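Local structure of D-glucosaminate-6-phosphate ammonia lyase (Salmonella typhimurium, 7LCE) at residues Q272-A277 against A288-D293. The protein belongs by sequence to the selenocysteine synthase-like family of pyridoxal phosphate-dependent proteins and probably shares the aminotransferase-type fold. Numbering follows the deposited sequence.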
ATOM      1  N   GLN A 272      -6.640  12.166  70.659  1.00 69.57           N
ATOM      2  CA  GLN A 272      -8.052  11.995  70.327  1.00 75.67           C
ATOM      3  C   GLN A 272      -8.363  10.544  69.985  1.00 84.40           C
ATOM      4  O   GLN A 272      -9.451  10.045  70.296  1.00 93.62           O
ATOM      5  CB  GLN A 272      -8.433  12.897  69.156  1.00 85.16           C
ATOM      6  CG  GLN A 272      -8.383  14.381  69.449  1.00 90.34           C
ATOM      7  CD  GLN A 272      -8.556  15.211  68.192  1.00110.08           C
ATOM      8  OE1 GLN A 272      -7.631  15.893  67.752  1.00114.04           O
ATOM      9  NE2 GLN A 272      -9.745  15.151  67.602  1.00110.68           N
ATOM     10  N   LEU A 273      -7.422   9.856  69.339  1.00 79.53           N
ATOM     11  CA  LEU A 273      -7.614   8.470  68.935  1.00 70.27           C
ATOM     12  C   LEU A 273      -7.502   7.502  70.104  1.00 76.50           C
ATOM     13  O   LEU A 273      -8.048   6.395  70.032  1.00 80.60           O
ATOM     14  CB  LEU A 273      -6.597   8.097  67.858  1.00 70.22           C
ATOM     15  CG  LEU A 273      -6.806   8.764  66.500  1.00 65.44           C
ATOM     16  CD1 LEU A 273      -5.826   8.221  65.475  1.00 73.00           C
ATOM     17  CD2 LEU A 273      -8.236   8.562  66.036  1.00 58.85           C
ATOM     18  N   GLN A 274      -6.811   7.897  71.171  1.00 74.08           N
ATOM     19  CA  GLN A 274      -6.547   6.977  72.274  1.00 70.91           C
ATOM     20  C   GLN A 274      -7.812   6.417  72.917  1.00 78.50           C
ATOM     21  O   GLN A 274      -7.844   5.200  73.176  1.00 81.91           O
ATOM     22  CB  GLN A 274      -5.659   7.685  73.307  1.00 72.80           C
ATOM     23  CG  GLN A 274      -5.207   6.812  74.453  1.00 82.27           C
ATOM     24  CD  GLN A 274      -4.397   5.621  73.993  1.00 89.30           C
ATOM     25  OE1 GLN A 274      -3.725   5.665  72.961  1.00 84.20           O
ATOM     26  NE2 GLN A 274      -4.464   4.539  74.760  1.00 84.51           N
ATOM     27  N   PRO A 275      -8.860   7.203  73.205  1.00 77.95           N
ATOM     28  CA  PRO A 275     -10.091   6.590  73.734  1.00 66.62           C
ATOM     29  C   PRO A 275     -10.659   5.506  72.836  1.00 69.16           C
ATOM     30  O   PRO A 275     -11.100   4.462  73.333  1.00 82.41           O
ATOM     31  CB  PRO A 275     -11.046   7.783  73.857  1.00 64.99           C
ATOM     32  CG  PRO A 275     -10.156   8.943  74.070  1.00 72.41           C
ATOM     33  CD  PRO A 275      -8.944   8.676  73.226  1.00 75.76           C
ATOM     34  N   VAL A 276     -10.657   5.725  71.520  1.00 75.77           N
ATOM     35  CA  VAL A 276     -11.190   4.727  70.599  1.00 72.09           C
ATOM     36  C   VAL A 276     -10.326   3.472  70.604  1.00 78.10           C
ATOM     37  O   VAL A 276     -10.837   2.352  70.487  1.00 81.77           O
ATOM     38  CB  VAL A 276     -11.309   5.324  69.185  1.00 70.34           C
ATOM     39  CG1 VAL A 276     -11.983   4.333  68.241  1.00 54.53           C
ATOM     40  CG2 VAL A 276     -12.067   6.644  69.229  1.00 66.00           C
ATOM     41  N   ALA A 277      -9.007   3.633  70.740  1.00 74.93           N
ATOM     42  CA  ALA A 277      -8.131   2.465  70.775  1.00 61.27           C
ATOM     43  C   ALA A 277      -8.372   1.629  72.024  1.00 74.01           C
ATOM     44  O   ALA A 277      -8.360   0.393  71.964  1.00 71.18           O
ATOM     45  CB  ALA A 277      -6.670   2.900  70.696  1.00 71.61           C
ATOM     46  N   ALA A 288      -6.242  -2.829  69.909  1.00 73.26           N
ATOM     47  CA  ALA A 288      -6.070  -1.641  69.087  1.00 74.04           C
ATOM     48  C   ALA A 288      -4.968  -0.763  69.663  1.00 76.38           C
ATOM     49  O   ALA A 288      -4.864  -0.600  70.883  1.00 75.65           O
ATOM     50  CB  ALA A 288      -7.372  -0.840  68.983  1.00 76.08           C
ATOM     51  N   ASP A 289      -4.145  -0.202  68.778  1.00 72.42           N
ATOM     52  CA  ASP A 289      -3.106   0.737  69.175  1.00 65.06           C
ATOM     53  C   ASP A 289      -2.908   1.736  68.046  1.00 66.73           C
ATOM     54  O   ASP A 289      -3.189   1.441  66.882  1.00 87.47           O
ATOM     55  CB  ASP A 289      -1.777   0.044  69.492  1.00 70.33           C
ATOM     56  CG  ASP A 289      -1.221  -0.721  68.309  1.00 87.18           C
ATOM     57  OD1 ASP A 289      -1.930  -1.603  67.779  1.00 91.95           O
ATOM     58  OD2 ASP A 289      -0.074  -0.432  67.905  1.00 82.30           O
ATOM     59  N   ILE A 290      -2.436   2.921  68.404  1.00 78.70           N
ATOM     60  CA  ILE A 290      -2.196   3.995  67.447  1.00 65.66           C
ATOM     61  C   ILE A 290      -0.799   3.857  66.856  1.00 77.83           C
ATOM     62  O   ILE A 290       0.171   3.578  67.571  1.00 86.94           O
ATOM     63  CB  ILE A 290      -2.387   5.363  68.124  1.00 60.26           C
ATOM     64  CG1 ILE A 290      -3.734   5.389  68.849  1.00 60.70           C
ATOM     65  CG2 ILE A 290      -2.294   6.490  67.107  1.00 75.87           C
ATOM     66  CD1 ILE A 290      -3.921   6.586  69.735  1.00 98.72           C
ATOM     67  N   GLU A 291      -0.698   4.066  65.543  1.00 74.47           N
ATOM     68  CA  GLU A 291       0.558   3.931  64.815  1.00 89.91           C
ATOM     69  C   GLU A 291       0.675   5.076  63.821  1.00 94.04           C
ATOM     70  O   GLU A 291      -0.240   5.304  63.023  1.00 79.55           O
ATOM     71  CB  GLU A 291       0.637   2.582  64.085  1.00 97.95           C
ATOM     72  CG  GLU A 291       1.995   2.289  63.461  1.00119.62           C
ATOM     73  CD  GLU A 291       1.909   1.333  62.282  1.00131.74           C
ATOM     74  OE1 GLU A 291       0.796   1.136  61.746  1.00112.24           O
ATOM     75  OE2 GLU A 291       2.959   0.781  61.888  1.00136.00           O
ATOM     76  N   GLN A 292       1.791   5.797  63.883  1.00 91.27           N
ATOM     77  CA  GLN A 292       2.072   6.862  62.934  1.00102.00           C
ATOM     78  C   GLN A 292       2.557   6.310  61.595  1.00105.50           C
ATOM     79  O   GLN A 292       3.072   5.194  61.497  1.00109.77           O
ATOM     80  CB  GLN A 292       3.103   7.832  63.515  1.00109.73           C
ATOM     81  CG  GLN A 292       2.995   9.245  62.966  1.00122.74           C
ATOM     82  CD  GLN A 292       4.110  10.145  63.448  1.00116.36           C
ATOM     83  OE1 GLN A 292       4.797   9.834  64.421  1.00113.38           O
ATOM     84  NE2 GLN A 292       4.319  11.255  62.748  1.00131.03           N
ATOM     85  N   ASP A 293       2.382   7.125  60.557  1.00119.44           N
ATOM     86  CA  ASP A 293       2.803   6.782  59.204  1.00133.58           C
ATOM     87  C   ASP A 293       4.326   6.694  59.108  1.00145.33           C
ATOM     88  O   ASP A 293       5.057   7.448  59.757  1.00152.40           O
ATOM     89  CB  ASP A 293       2.258   7.798  58.203  1.00135.06           C
ATOM     90  CG  ASP A 293       2.446   7.353  56.765  1.00145.92           C
ATOM     91  OD1 ASP A 293       1.979   6.247  56.420  1.00145.35           O
ATOM     92  OD2 ASP A 293       3.068   8.104  55.984  1.00144.15           O
TER
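Ala277 of helix 270-282 faces Ala288 of strand 286-292 with 4.9 Å between their CA atoms, and from this close end the two segments run nearly antiparallel, their axes at 153° and 7.7 Å apart at closest approach. The contact is mainly apolar and buries 248 Å² in all. Ile290 contributes most to it from the strand. Its CG1 is anti to the carbonyl carbon (chi1 -51°), and an extended chi2 carries CD1 onto the helix, where the methyl meets Leu273 CB at 3.6 Å and Gln274 N at 3.5 Å. The amide oxygen of Gln274 touches the same methyl: CG is anti to the backbone N (chi1 -175°), the chain bends at chi2, and OE1 comes to 3.4 Å from Ile290 CD1 as the two side chains cross obliquely. The amide's other end, NE2, is hydrogen-bonded to Glu278, one turn further along the helix. Near Ala277 and Ala288 mostly small groups meet. Ala277 CB lies 4.2 Å from Ala288 CB and also touches Ile290 CG1, while Ala288 CB rests against Ala277 O. Ser281 OG bonds both Ala277 O and Ala288 N, a side-chain bridge joining the two backbones here. Asp289 points away from the helix, forms a salt bridge with Arg303 and has a calcium ion nearby. This is helix-on-sheet packing between elements consecutive in the chain: the helix covers an edge strand of the three-stranded antiparallel sheet, Leu273 reaches on to Trp300 and Ile302 of the adjoining strand 300-306, and Val276 touches both that strand and helix 352-365.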